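Local coordinates for protein aminoglycoside N(3)-acetyltransferase (Streptomyces griseus, PDB 7LAP) that probably transfers an acetyl group from acetyl-CoA to the 3-amino group of aminoglycoside antibiotics, a modification that confers resistance, at residues B[45-50]-B[181-186]; B[56-61]-B[119-124]; B[99-104]-B[217-222]. One frame throughout, in Å; residues are numbered along the deposited sequence.

Contact 1 of 3, residues B[45-50]-B[181-186]; sequences HTRLSA and GAPRDT
Two flat side chains of segment 45-50, the imidazole of His45 and the guanidinium of Arg47, each lay one face against the loop 181-186. Over the His45 ring sits the carbonyl oxygen of Thr186, 3.1 Å above the plane and displaced toward the rim, nearest CD2 and NE2. Although His45 NE2 lies 3.2 Å from Thr186 O, the angle is too poor for a hydrogen bond; NE2 instead makes a weak one to the hydroxyl of Thr188, two residues further along the same loop. The Arg47 guanidinium receives the ring of Pro183 on one face, with CD 3.6 Å from Arg47 CZ, and the two side chains cross at about a right angle. Arg47 CB touches Gly181 O at 3.5 Å. Between these two contacts, Ala182 CB rests 3.5 Å from His45 O. The 184-186 turn is closed by Pro183 O, which accepts both the backbone N and OG1 of Thr186; the hydroxyl bond measures 2.9 Å and lies in the carbonyl plane. At Gly181 the absence of a side chain lets the loop pass close to Ala50 CB, 4.1 Å from Gly181 CA. His45 and Arg47 also bond through their backbones to Leu180, so the contact lies where the neighbouring parallel strands 41-46 and 176-180, at the middle of the mixed sheet, end and turn into loops, the C-terminal edge where loops gather in alpha/beta folds.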
ATOM      1  N   HIS B  45      -2.101  -0.641  16.674  1.00 31.80           N
ATOM      2  CA  HIS B  45      -3.139  -0.345  15.700  1.00 34.22           C
ATOM      3  C   HIS B  45      -3.192   1.165  15.516  1.00 36.77           C
ATOM      4  O   HIS B  45      -3.219   1.909  16.507  1.00 36.91           O
ATOM      5  CB  HIS B  45      -4.492  -0.847  16.221  1.00 34.08           C
ATOM      6  CG  HIS B  45      -4.504  -2.324  16.469  1.00 41.71           C
ATOM      7  ND1 HIS B  45      -4.139  -2.889  17.680  1.00 43.40           N
ATOM      8  CD2 HIS B  45      -4.784  -3.358  15.638  1.00 40.59           C
ATOM      9  CE1 HIS B  45      -4.220  -4.209  17.586  1.00 42.47           C
ATOM     10  NE2 HIS B  45      -4.604  -4.517  16.360  1.00 40.82           N
ATOM     11  N   THR B  46      -3.225   1.620  14.266  1.00 36.63           N
ATOM     12  CA  THR B  46      -2.951   3.017  13.953  1.00 36.17           C
ATOM     13  C   THR B  46      -4.036   3.584  13.053  1.00 37.01           C
ATOM     14  O   THR B  46      -4.416   2.964  12.050  1.00 35.66           O
ATOM     15  CB  THR B  46      -1.598   3.185  13.265  1.00 36.50           C
ATOM     16  OG1 THR B  46      -0.603   2.480  13.997  1.00 33.77           O
ATOM     17  CG2 THR B  46      -1.220   4.713  13.192  1.00 33.29           C
ATOM     18  N   ARG B  47      -4.496   4.787  13.380  1.00 35.15           N
ATOM     19  CA  ARG B  47      -5.265   5.593  12.434  1.00 35.65           C
ATOM     20  C   ARG B  47      -4.390   6.816  12.166  1.00 37.91           C
ATOM     21  O   ARG B  47      -4.375   7.786  12.929  1.00 36.02           O
ATOM     22  CB  ARG B  47      -6.650   5.917  12.993  1.00 36.05           C
ATOM     23  CG  ARG B  47      -7.524   6.713  12.061  1.00 49.78           C
ATOM     24  CD  ARG B  47      -9.008   6.540  12.422  1.00 52.36           C
ATOM     25  NE  ARG B  47      -9.446   5.196  12.067  1.00 55.25           N
ATOM     26  CZ  ARG B  47     -10.641   4.705  12.365  1.00 50.71           C
ATOM     27  NH1 ARG B  47     -11.506   5.451  13.033  1.00 55.11           N
ATOM     28  NH2 ARG B  47     -10.955   3.473  12.009  1.00 46.70           N
ATOM     29  N   LEU B  48      -3.618   6.740  11.081  1.00 37.20           N
ATOM     30  CA  LEU B  48      -2.520   7.672  10.884  1.00 36.26           C
ATOM     31  C   LEU B  48      -2.996   9.123  10.812  1.00 36.53           C
ATOM     32  O   LEU B  48      -2.368  10.007  11.393  1.00 34.81           O
ATOM     33  CB  LEU B  48      -1.745   7.289   9.617  1.00 36.80           C
ATOM     34  CG  LEU B  48      -0.604   8.201   9.157  1.00 40.66           C
ATOM     35  CD1 LEU B  48       0.536   8.283  10.218  1.00 36.32           C
ATOM     36  CD2 LEU B  48      -0.030   7.670   7.821  1.00 40.94           C
ATOM     37  N   SER B  49      -4.088   9.401  10.098  1.00 31.16           N
ATOM     38  CA  SER B  49      -4.535  10.791   9.987  1.00 34.63           C
ATOM     39  C   SER B  49      -4.987  11.373  11.324  1.00 33.99           C
ATOM     40  O   SER B  49      -5.014  12.597  11.480  1.00 35.49           O
ATOM     41  CB  SER B  49      -5.682  10.896   8.976  1.00 37.90           C
ATOM     42  OG  SER B  49      -5.212  10.500   7.709  1.00 45.28           O
ATOM     43  N   ALA B  50      -5.395  10.528  12.274  1.00 32.88           N
ATOM     44  CA  ALA B  50      -5.796  11.027  13.590  1.00 35.80           C
ATOM     45  C   ALA B  50      -4.631  11.706  14.295  1.00 34.43           C
ATOM     46  O   ALA B  50      -4.839  12.621  15.093  1.00 35.37           O
ATOM     47  CB  ALA B  50      -6.315   9.873  14.465  1.00 33.21           C
ATOM     48  N   GLY B 181      -4.645   6.330  17.902  1.00 36.92           N
ATOM     49  CA  GLY B 181      -5.764   6.893  17.195  1.00 37.91           C
ATOM     50  C   GLY B 181      -6.770   5.883  16.717  1.00 39.88           C
ATOM     51  O   GLY B 181      -7.814   6.279  16.225  1.00 37.30           O
ATOM     52  N   ALA B 182      -6.461   4.595  16.775  1.00 39.76           N
ATOM     53  CA  ALA B 182      -7.395   3.566  16.346  1.00 38.69           C
ATOM     54  C   ALA B 182      -8.504   3.409  17.383  1.00 43.12           C
ATOM     55  O   ALA B 182      -8.254   3.522  18.594  1.00 43.34           O
ATOM     56  CB  ALA B 182      -6.676   2.215  16.170  1.00 34.11           C
ATOM     57  N   PRO B 183      -9.718   3.088  16.955  1.00 42.64           N
ATOM     58  CA  PRO B 183     -10.816   2.974  17.911  1.00 44.58           C
ATOM     59  C   PRO B 183     -10.749   1.673  18.703  1.00 45.62           C
ATOM     60  O   PRO B 183     -10.024   0.727  18.370  1.00 45.41           O
ATOM     61  CB  PRO B 183     -12.075   3.050  17.035  1.00 48.77           C
ATOM     62  CG  PRO B 183     -11.624   2.672  15.682  1.00 48.65           C
ATOM     63  CD  PRO B 183     -10.186   3.121  15.559  1.00 43.19           C
ATOM     64  N   ARG B 184     -11.504   1.662  19.808  1.00 43.47           N
ATOM     65  CA  ARG B 184     -11.429   0.554  20.754  1.00 46.83           C
ATOM     66  C   ARG B 184     -11.742  -0.788  20.095  1.00 48.14           C
ATOM     67  O   ARG B 184     -11.205  -1.821  20.513  1.00 49.31           O
ATOM     68  CB  ARG B 184     -12.362   0.838  21.934  1.00 47.06           C
ATOM     69  CG  ARG B 184     -11.805   1.912  22.863  1.00 52.47           C
ATOM     70  CD  ARG B 184     -12.831   2.421  23.847  1.00 58.21           C
ATOM     71  NE  ARG B 184     -14.005   2.901  23.133  1.00 66.88           N
ATOM     72  CZ  ARG B 184     -15.238   2.916  23.625  1.00 69.22           C
ATOM     73  NH1 ARG B 184     -15.480   2.487  24.858  1.00 66.49           N
ATOM     74  NH2 ARG B 184     -16.226   3.370  22.873  1.00 71.49           N
ATOM     75  N   ASP B 185     -12.556  -0.802  19.039  1.00 47.85           N
ATOM     76  CA  ASP B 185     -12.933  -2.091  18.465  1.00 52.61           C
ATOM     77  C   ASP B 185     -11.829  -2.740  17.640  1.00 53.73           C
ATOM     78  O   ASP B 185     -11.998  -3.895  17.226  1.00 53.81           O
ATOM     79  CB  ASP B 185     -14.186  -1.951  17.601  1.00 58.10           C
ATOM     80  CG  ASP B 185     -14.159  -0.713  16.742  1.00 68.30           C
ATOM     81  OD1 ASP B 185     -13.589  -0.779  15.632  1.00 69.43           O
ATOM     82  OD2 ASP B 185     -14.671   0.339  17.197  1.00 75.37           O
ATOM     83  N   THR B 186     -10.710  -2.057  17.397  1.00 50.12           N
ATOM     84  CA  THR B 186      -9.651  -2.627  16.577  1.00 49.31           C
ATOM     85  C   THR B 186      -8.705  -3.525  17.362  1.00 51.38           C
ATOM     86  O   THR B 186      -7.741  -4.041  16.785  1.00 55.76           O
ATOM     87  CB  THR B 186      -8.836  -1.515  15.874  1.00 49.84           C
ATOM     88  OG1 THR B 186      -8.092  -0.769  16.838  1.00 49.42           O
ATOM     89  CG2 THR B 186      -9.748  -0.571  15.153  1.00 46.72           C
TER

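Contact 2 of 3, residues B[56-61]-B[119-124]; sequences GGPQTV and GRLPEA
Pro58 meets three residues of segment 119-124 through the CB, CG and CD of its ring. Its CB lies 3.6 Å from Ala124 CB and 3.9 Å from Leu121 CD2, both apolar contacts. CG turns to the guanidinium of Arg120, 3.7 Å from CZ, and also comes near Arg120 CB. CD, closing the ring, is 3.4 Å from Arg120 NH2 and stands over one face of the guanidinium, offset toward its rim. The pyrrolidine thus spans the first turn of the opposing helix, from Arg120 to Ala124. Both segments are helix starts: Gly57 occupies the N-cap position of helix 58-69, and Pro58 follows it as the first helical residue, so two N-terminal turns pack against each other beside the strand 41-46, whose Phe44 and Thr46 also touch Leu121. The two methyls of Leu121 address different atoms: CD1 lies 3.8 Å from Pro58 O and 4.2 Å from Val61 CG1, whereas CD2 faces the proline ring. Val61 and Leu121 cross at about a right angle. The charged end of Arg120 is held from across the dimer interface, where NH2 forms salt bridges with Asp83 and Glu113 of the second subunit. That Glu113 also packs on Pro58 and Ala124, while Leu48 of the same chain touches Pro58, Val61 and Arg120.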
ATOM      1  N   GLY B  56       6.865  12.597   7.072  1.00 38.30           N
ATOM      2  CA  GLY B  56       7.507  11.347   6.693  1.00 37.37           C
ATOM      3  C   GLY B  56       6.598  10.144   6.724  1.00 40.35           C
ATOM      4  O   GLY B  56       7.055   9.036   6.404  1.00 39.68           O
ATOM      5  N   GLY B  57       5.333  10.318   7.105  1.00 39.79           N
ATOM      6  CA  GLY B  57       4.347   9.257   7.031  1.00 35.92           C
ATOM      7  C   GLY B  57       4.648   8.072   7.935  1.00 39.93           C
ATOM      8  O   GLY B  57       5.226   8.210   9.030  1.00 37.33           O
ATOM      9  N   PRO B  58       4.230   6.870   7.486  1.00 36.83           N
ATOM     10  CA  PRO B  58       4.372   5.663   8.328  1.00 38.01           C
ATOM     11  C   PRO B  58       5.795   5.430   8.824  1.00 37.69           C
ATOM     12  O   PRO B  58       5.973   4.991   9.970  1.00 34.43           O
ATOM     13  CB  PRO B  58       3.910   4.521   7.392  1.00 35.84           C
ATOM     14  CG  PRO B  58       2.928   5.172   6.470  1.00 38.80           C
ATOM     15  CD  PRO B  58       3.503   6.598   6.237  1.00 37.79           C
ATOM     16  N   GLN B  59       6.807   5.726   7.993  1.00 36.95           N
ATOM     17  CA  GLN B  59       8.194   5.495   8.398  0.50 36.01           C
ATOM     18  C   GLN B  59       8.525   6.248   9.684  1.00 38.32           C
ATOM     19  O   GLN B  59       9.294   5.751  10.532  1.00 36.71           O
ATOM     20  CB  GLN B  59       9.147   5.919   7.272  0.50 36.53           C
ATOM     21  CG  GLN B  59       9.076   5.079   5.985  0.50 34.64           C
ATOM     22  CD  GLN B  59       9.295   3.577   6.241  0.50 35.66           C
ATOM     23  OE1 GLN B  59       8.504   2.735   5.803  0.50 36.14           O
ATOM     24  NE2 GLN B  59      10.377   3.247   6.955  0.50 30.33           N
ATOM     25  N   THR B  60       7.955   7.446   9.849  1.00 35.97           N
ATOM     26  CA  THR B  60       8.230   8.252  11.033  1.00 35.36           C
ATOM     27  C   THR B  60       7.577   7.661  12.275  1.00 33.54           C
ATOM     28  O   THR B  60       8.190   7.642  13.355  1.00 35.72           O
ATOM     29  CB  THR B  60       7.761   9.671  10.759  1.00 37.19           C
ATOM     30  OG1 THR B  60       8.670  10.253   9.813  1.00 38.28           O
ATOM     31  CG2 THR B  60       7.706  10.505  12.039  1.00 37.00           C
ATOM     32  N   VAL B  61       6.349   7.153  12.142  1.00 32.71           N
ATOM     33  CA  VAL B  61       5.705   6.477  13.266  1.00 31.73           C
ATOM     34  C   VAL B  61       6.519   5.264  13.691  1.00 34.65           C
ATOM     35  O   VAL B  61       6.777   5.057  14.883  1.00 36.10           O
ATOM     36  CB  VAL B  61       4.254   6.103  12.912  1.00 35.94           C
ATOM     37  CG1 VAL B  61       3.602   5.302  14.062  1.00 32.17           C
ATOM     38  CG2 VAL B  61       3.425   7.391  12.612  1.00 37.31           C
ATOM     39  N   GLY B 119      -4.906  -0.186   7.122  1.00 51.20           N
ATOM     40  CA  GLY B 119      -4.283   1.103   6.876  1.00 50.23           C
ATOM     41  C   GLY B 119      -2.830   0.926   6.495  1.00 45.08           C
ATOM     42  O   GLY B 119      -2.325  -0.185   6.339  1.00 45.91           O
ATOM     43  N   ARG B 120      -2.151   2.020   6.338  1.00 42.34           N
ATOM     44  CA  ARG B 120      -0.797   1.985   5.929  1.00 39.93           C
ATOM     45  C   ARG B 120       0.229   1.464   6.899  1.00 39.17           C
ATOM     46  O   ARG B 120       1.263   1.066   6.477  1.00 45.33           O
ATOM     47  CB  ARG B 120      -0.371   3.355   5.442  1.00 39.59           C
ATOM     48  CG  ARG B 120      -0.940   3.783   4.122  1.00 41.50           C
ATOM     49  CD  ARG B 120      -0.815   5.284   3.977  1.00 50.95           C
ATOM     50  NE  ARG B 120       0.481   5.602   3.464  1.00 58.71           N
ATOM     51  CZ  ARG B 120       1.115   6.742   3.609  1.00 54.78           C
ATOM     52  NH1 ARG B 120       0.577   7.744   4.237  1.00 47.51           N
ATOM     53  NH2 ARG B 120       2.298   6.858   3.086  1.00 50.61           N
ATOM     54  N   LEU B 121      -0.031   1.478   8.181  1.00 37.28           N
ATOM     55  CA  LEU B 121       1.100   1.152   9.069  1.00 37.57           C
ATOM     56  C   LEU B 121       1.507  -0.329   9.023  1.00 37.11           C
ATOM     57  O   LEU B 121       2.712  -0.624   8.997  1.00 37.27           O
ATOM     58  CB  LEU B 121       0.830   1.571  10.524  1.00 39.29           C
ATOM     59  CG  LEU B 121       1.577   2.824  10.982  1.00 35.69           C
ATOM     60  CD1 LEU B 121       3.107   2.619  10.902  1.00 35.84           C
ATOM     61  CD2 LEU B 121       1.108   4.057  10.136  1.00 36.00           C
ATOM     62  N   PRO B 122       0.568  -1.294   9.056  1.00 37.17           N
ATOM     63  CA  PRO B 122       1.009  -2.712   8.973  1.00 37.45           C
ATOM     64  C   PRO B 122       1.718  -3.023   7.676  1.00 42.55           C
ATOM     65  O   PRO B 122       2.675  -3.796   7.659  1.00 40.74           O
ATOM     66  CB  PRO B 122      -0.305  -3.502   9.104  1.00 37.43           C
ATOM     67  CG  PRO B 122      -1.180  -2.577   9.957  1.00 36.84           C
ATOM     68  CD  PRO B 122      -0.857  -1.190   9.418  1.00 38.51           C
ATOM     69  N   GLU B 123       1.284  -2.415   6.573  1.00 44.44           N
ATOM     70  CA  GLU B 123       1.954  -2.670   5.310  1.00 47.51           C
ATOM     71  C   GLU B 123       3.338  -2.022   5.280  1.00 47.61           C
ATOM     72  O   GLU B 123       4.259  -2.569   4.670  1.00 42.70           O
ATOM     73  CB  GLU B 123       1.067  -2.190   4.156  1.00 49.12           C
ATOM     74  CG  GLU B 123       1.668  -2.348   2.804  1.00 55.86           C
ATOM     75  CD  GLU B 123       1.497  -3.770   2.206  1.00 60.37           C
ATOM     76  OE1 GLU B 123       1.139  -4.722   2.953  1.00 56.80           O
ATOM     77  OE2 GLU B 123       1.780  -3.918   0.990  1.00 59.89           O
ATOM     78  N   ALA B 124       3.521  -0.887   5.956  1.00 39.15           N
ATOM     79  CA  ALA B 124       4.865  -0.309   6.065  1.00 40.21           C
ATOM     80  C   ALA B 124       5.758  -1.139   6.992  1.00 39.43           C
ATOM     81  O   ALA B 124       6.936  -1.374   6.686  1.00 40.75           O
ATOM     82  CB  ALA B 124       4.797   1.158   6.553  1.00 38.72           C
TER

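Contact 3 of 3, residues B[99-104]-B[217-222]; sequences AVRAHH and RVWRTF
Arg217 and Trp219, on one strand of the two-stranded antiparallel hairpin formed by 204-213 and 216-225, bind carbonyl oxygens at the C-terminal end of helix 94-103. Such an end presents carbonyls left without a partner in the next turn, and here side-chain donors supply one. Arg217 reaches His104 O side-on, with NE at 2.8 Å and NH2 at 2.7 Å, both nitrogens approaching from the same face of that carbonyl. NH2 also donates to Arg101 O at 3.0 Å, in a nearly straight bond (165°) that comes from above the carbonyl plane, and NH1 adds a weak bond to the same oxygen. Both acceptors lie in the guanidinium plane, which fixes the rotation of the group; its chain is extended from CG to NE. The positive charge beside the helix C-terminus would be expected to interact favourably with the helix dipole. Arg101 O takes a further bond from Trp219 NE1, at 3.1 Å and on a lone pair, with the oxygen tilted from the indole plane. The indole also packs against the helix: Val100 O is at its edge, 3.5 Å from Trp219 CZ2. Arg101's own guanidinium pairs with Glu208 on the neighbouring hairpin strand, and its cation-pi approach to the six-membered ring of Trp219 is long and at most weak. On the six-membered ring, Trp219 CH2 meets Val100 CG1 at 4.1 Å.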
ATOM      1  N   ALA B  99     -12.158 -21.713 -11.474  1.00 64.95           N
ATOM      2  CA  ALA B  99     -11.111 -20.762 -11.830  1.00 60.78           C
ATOM      3  C   ALA B  99     -10.323 -20.331 -10.597  1.00 62.41           C
ATOM      4  O   ALA B  99      -9.092 -20.266 -10.630  1.00 62.10           O
ATOM      5  CB  ALA B  99     -11.725 -19.542 -12.514  1.00 58.13           C
ATOM      6  N   VAL B 100     -11.021 -20.044  -9.496  1.00 64.71           N
ATOM      7  CA  VAL B 100     -10.349 -19.692  -8.246  1.00 63.08           C
ATOM      8  C   VAL B 100      -9.456 -20.834  -7.778  1.00 65.83           C
ATOM      9  O   VAL B 100      -8.282 -20.631  -7.456  1.00 64.68           O
ATOM     10  CB  VAL B 100     -11.386 -19.306  -7.175  1.00 62.89           C
ATOM     11  CG1 VAL B 100     -10.735 -19.128  -5.813  1.00 61.15           C
ATOM     12  CG2 VAL B 100     -12.112 -18.060  -7.593  1.00 56.62           C
ATOM     13  N   ARG B 101      -9.996 -22.060  -7.744  1.00 71.87           N
ATOM     14  CA  ARG B 101      -9.231 -23.200  -7.248  1.00 70.95           C
ATOM     15  C   ARG B 101      -8.031 -23.506  -8.132  1.00 70.68           C
ATOM     16  O   ARG B 101      -6.991 -23.957  -7.643  1.00 70.66           O
ATOM     17  CB  ARG B 101     -10.119 -24.437  -7.161  1.00 82.28           C
ATOM     18  CG  ARG B 101     -10.962 -24.488  -5.928  1.00 87.72           C
ATOM     19  CD  ARG B 101     -10.999 -25.889  -5.336  1.00 93.91           C
ATOM     20  NE  ARG B 101     -11.368 -25.841  -3.922  1.00 98.93           N
ATOM     21  CZ  ARG B 101     -12.577 -25.491  -3.479  1.00101.64           C
ATOM     22  NH1 ARG B 101     -13.544 -25.162  -4.338  1.00100.56           N
ATOM     23  NH2 ARG B 101     -12.822 -25.465  -2.176  1.00103.41           N
ATOM     24  N   ALA B 102      -8.172 -23.322  -9.442  1.00 71.04           N
ATOM     25  CA  ALA B 102      -7.069 -23.603 -10.350  1.00 69.08           C
ATOM     26  C   ALA B 102      -6.054 -22.463 -10.411  1.00 65.28           C
ATOM     27  O   ALA B 102      -4.872 -22.715 -10.642  1.00 67.48           O
ATOM     28  CB  ALA B 102      -7.612 -23.888 -11.752  1.00 70.35           C
ATOM     29  N   HIS B 103      -6.465 -21.209 -10.206  1.00 62.74           N
ATOM     30  CA  HIS B 103      -5.586 -20.090 -10.556  1.00 62.45           C
ATOM     31  C   HIS B 103      -5.317 -19.070  -9.456  1.00 59.26           C
ATOM     32  O   HIS B 103      -4.446 -18.210  -9.653  1.00 56.43           O
ATOM     33  CB  HIS B 103      -6.145 -19.338 -11.778  1.00 61.31           C
ATOM     34  CG  HIS B 103      -6.332 -20.217 -12.973  1.00 66.66           C
ATOM     35  ND1 HIS B 103      -5.280 -20.852 -13.595  1.00 69.96           N
ATOM     36  CD2 HIS B 103      -7.450 -20.621 -13.619  1.00 68.62           C
ATOM     37  CE1 HIS B 103      -5.740 -21.595 -14.585  1.00 70.65           C
ATOM     38  NE2 HIS B 103      -7.053 -21.467 -14.624  1.00 71.54           N
ATOM     39  N   HIS B 104      -6.030 -19.103  -8.341  1.00 57.88           N
ATOM     40  CA  HIS B 104      -5.740 -18.142  -7.281  1.00 53.73           C
ATOM     41  C   HIS B 104      -4.351 -18.392  -6.695  1.00 54.97           C
ATOM     42  O   HIS B 104      -4.082 -19.492  -6.205  1.00 52.14           O
ATOM     43  CB  HIS B 104      -6.786 -18.188  -6.181  1.00 47.74           C
ATOM     44  CG  HIS B 104      -6.773 -16.973  -5.305  1.00 47.00           C
ATOM     45  ND1 HIS B 104      -7.718 -15.982  -5.399  1.00 49.41           N
ATOM     46  CD2 HIS B 104      -5.905 -16.577  -4.343  1.00 47.64           C
ATOM     47  CE1 HIS B 104      -7.460 -15.041  -4.507  1.00 47.79           C
ATOM     48  NE2 HIS B 104      -6.359 -15.375  -3.859  1.00 45.92           N
ATOM     49  N   ARG B 217       2.351 -24.930  -4.536  1.00 74.90           N
ATOM     50  CA  ARG B 217       1.092 -24.367  -4.074  1.00 73.35           C
ATOM     51  C   ARG B 217       0.106 -25.489  -3.794  1.00 73.76           C
ATOM     52  O   ARG B 217      -0.137 -26.340  -4.646  1.00 76.34           O
ATOM     53  CB  ARG B 217       0.529 -23.394  -5.111  1.00 74.66           C
ATOM     54  CG  ARG B 217      -0.975 -23.191  -5.135  1.00 71.69           C
ATOM     55  CD  ARG B 217      -1.290 -22.492  -6.458  1.00 79.79           C
ATOM     56  NE  ARG B 217      -2.627 -21.910  -6.545  1.00 80.09           N
ATOM     57  CZ  ARG B 217      -3.717 -22.599  -6.857  1.00 81.23           C
ATOM     58  NH1 ARG B 217      -3.626 -23.906  -7.085  1.00 85.67           N
ATOM     59  NH2 ARG B 217      -4.901 -21.993  -6.923  1.00 75.76           N
ATOM     60  N   VAL B 218      -0.460 -25.482  -2.597  1.00 71.15           N
ATOM     61  CA  VAL B 218      -1.461 -26.454  -2.197  1.00 72.52           C
ATOM     62  C   VAL B 218      -2.559 -25.709  -1.463  1.00 69.45           C
ATOM     63  O   VAL B 218      -2.307 -24.716  -0.770  1.00 64.82           O
ATOM     64  CB  VAL B 218      -0.866 -27.563  -1.293  1.00 73.07           C
ATOM     65  CG1 VAL B 218       0.304 -28.258  -1.973  1.00 74.57           C
ATOM     66  CG2 VAL B 218      -0.430 -26.966   0.014  1.00 73.96           C
ATOM     67  N   TRP B 219      -3.787 -26.190  -1.628  1.00 73.63           N
ATOM     68  CA  TRP B 219      -4.898 -25.705  -0.824  1.00 71.21           C
ATOM     69  C   TRP B 219      -4.867 -26.378   0.542  1.00 76.37           C
ATOM     70  O   TRP B 219      -4.365 -27.497   0.692  1.00 79.62           O
ATOM     71  CB  TRP B 219      -6.231 -25.973  -1.528  1.00 73.18           C
ATOM     72  CG  TRP B 219      -6.433 -25.036  -2.669  1.00 74.30           C
ATOM     73  CD1 TRP B 219      -5.883 -25.137  -3.911  1.00 74.06           C
ATOM     74  CD2 TRP B 219      -7.160 -23.793  -2.650  1.00 69.17           C
ATOM     75  NE1 TRP B 219      -6.243 -24.056  -4.673  1.00 73.54           N
ATOM     76  CE2 TRP B 219      -7.029 -23.217  -3.925  1.00 70.87           C
ATOM     77  CE3 TRP B 219      -7.925 -23.131  -1.687  1.00 67.61           C
ATOM     78  CZ2 TRP B 219      -7.641 -21.996  -4.268  1.00 71.04           C
ATOM     79  CZ3 TRP B 219      -8.523 -21.921  -2.020  1.00 66.74           C
ATOM     80  CH2 TRP B 219      -8.379 -21.366  -3.301  1.00 68.04           C
ATOM     81  N   ARG B 220      -5.368 -25.665   1.550  1.00 72.38           N
ATOM     82  CA  ARG B 220      -5.477 -26.199   2.898  1.00 67.60           C
ATOM     83  C   ARG B 220      -6.800 -25.738   3.488  1.00 62.01           C
ATOM     84  O   ARG B 220      -7.258 -24.630   3.204  1.00 60.89           O
ATOM     85  CB  ARG B 220      -4.307 -25.745   3.802  1.00 68.73           C
ATOM     86  CG  ARG B 220      -4.207 -26.528   5.091  1.00 71.31           C
ATOM     87  CD  ARG B 220      -2.960 -26.231   5.915  1.00 70.85           C
ATOM     88  NE  ARG B 220      -2.902 -27.086   7.109  1.00 73.49           N
ATOM     89  CZ  ARG B 220      -3.778 -27.073   8.123  1.00 74.56           C
ATOM     90  NH1 ARG B 220      -4.794 -26.204   8.156  1.00 71.01           N
ATOM     91  NH2 ARG B 220      -3.619 -27.920   9.141  1.00 71.46           N
ATOM     92  N   THR B 221      -7.409 -26.589   4.298  1.00 61.66           N
ATOM     93  CA  THR B 221      -8.610 -26.239   5.047  1.00 67.80           C
ATOM     94  C   THR B 221      -8.201 -25.755   6.432  1.00 64.27           C
ATOM     95  O   THR B 221      -7.329 -26.352   7.072  1.00 64.14           O
ATOM     96  CB  THR B 221      -9.548 -27.448   5.159  1.00 72.27           C
ATOM     97  OG1 THR B 221     -10.068 -27.763   3.864  1.00 77.92           O
ATOM     98  CG2 THR B 221     -10.698 -27.158   6.095  1.00 70.13           C
ATOM     99  N   PHE B 222      -8.823 -24.673   6.883  1.00 63.71           N
ATOM    100  CA  PHE B 222      -8.487 -24.017   8.134  1.00 62.49           C
ATOM    101  C   PHE B 222      -9.713 -23.937   9.023  1.00 63.66           C
ATOM    102  O   PHE B 222     -10.831 -23.718   8.542  1.00 61.32           O
ATOM    103  CB  PHE B 222      -7.964 -22.589   7.902  1.00 57.59           C
ATOM    104  CG  PHE B 222      -6.705 -22.543   7.110  1.00 60.61           C
ATOM    105  CD1 PHE B 222      -6.750 -22.511   5.721  1.00 58.34           C
ATOM    106  CD2 PHE B 222      -5.467 -22.591   7.751  1.00 60.75           C
ATOM    107  CE1 PHE B 222      -5.581 -22.485   4.975  1.00 59.01           C
ATOM    108  CE2 PHE B 222      -4.288 -22.560   7.013  1.00 61.49           C
ATOM    109  CZ  PHE B 222      -4.341 -22.509   5.615  1.00 58.96           C
TER

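Contacts 1 and 2 adjoin, their centres 13 Å apart, and share a packed boundary: Leu48 CD2 lies 3.6 Å from Arg120 NH1 and Leu48 CD1 3.9 Å from Val61 CG2, while Thr46 OG1 meets Leu121 CG at 3.7 Å. Segment 45-50 therefore faces the loop 181-186 with some residues and the two helix starts with others. Contact 3 is remote, its centre 33 Å from that of contact 1 and 31 Å from that of contact 2, and it lies across the chain's centre from contact 1. Nevertheless, contacts 2 and 3 both touch the second subunit, unlike contact 1, and they approach each other across the dimer: His104 packs on Gly56 of the second subunit.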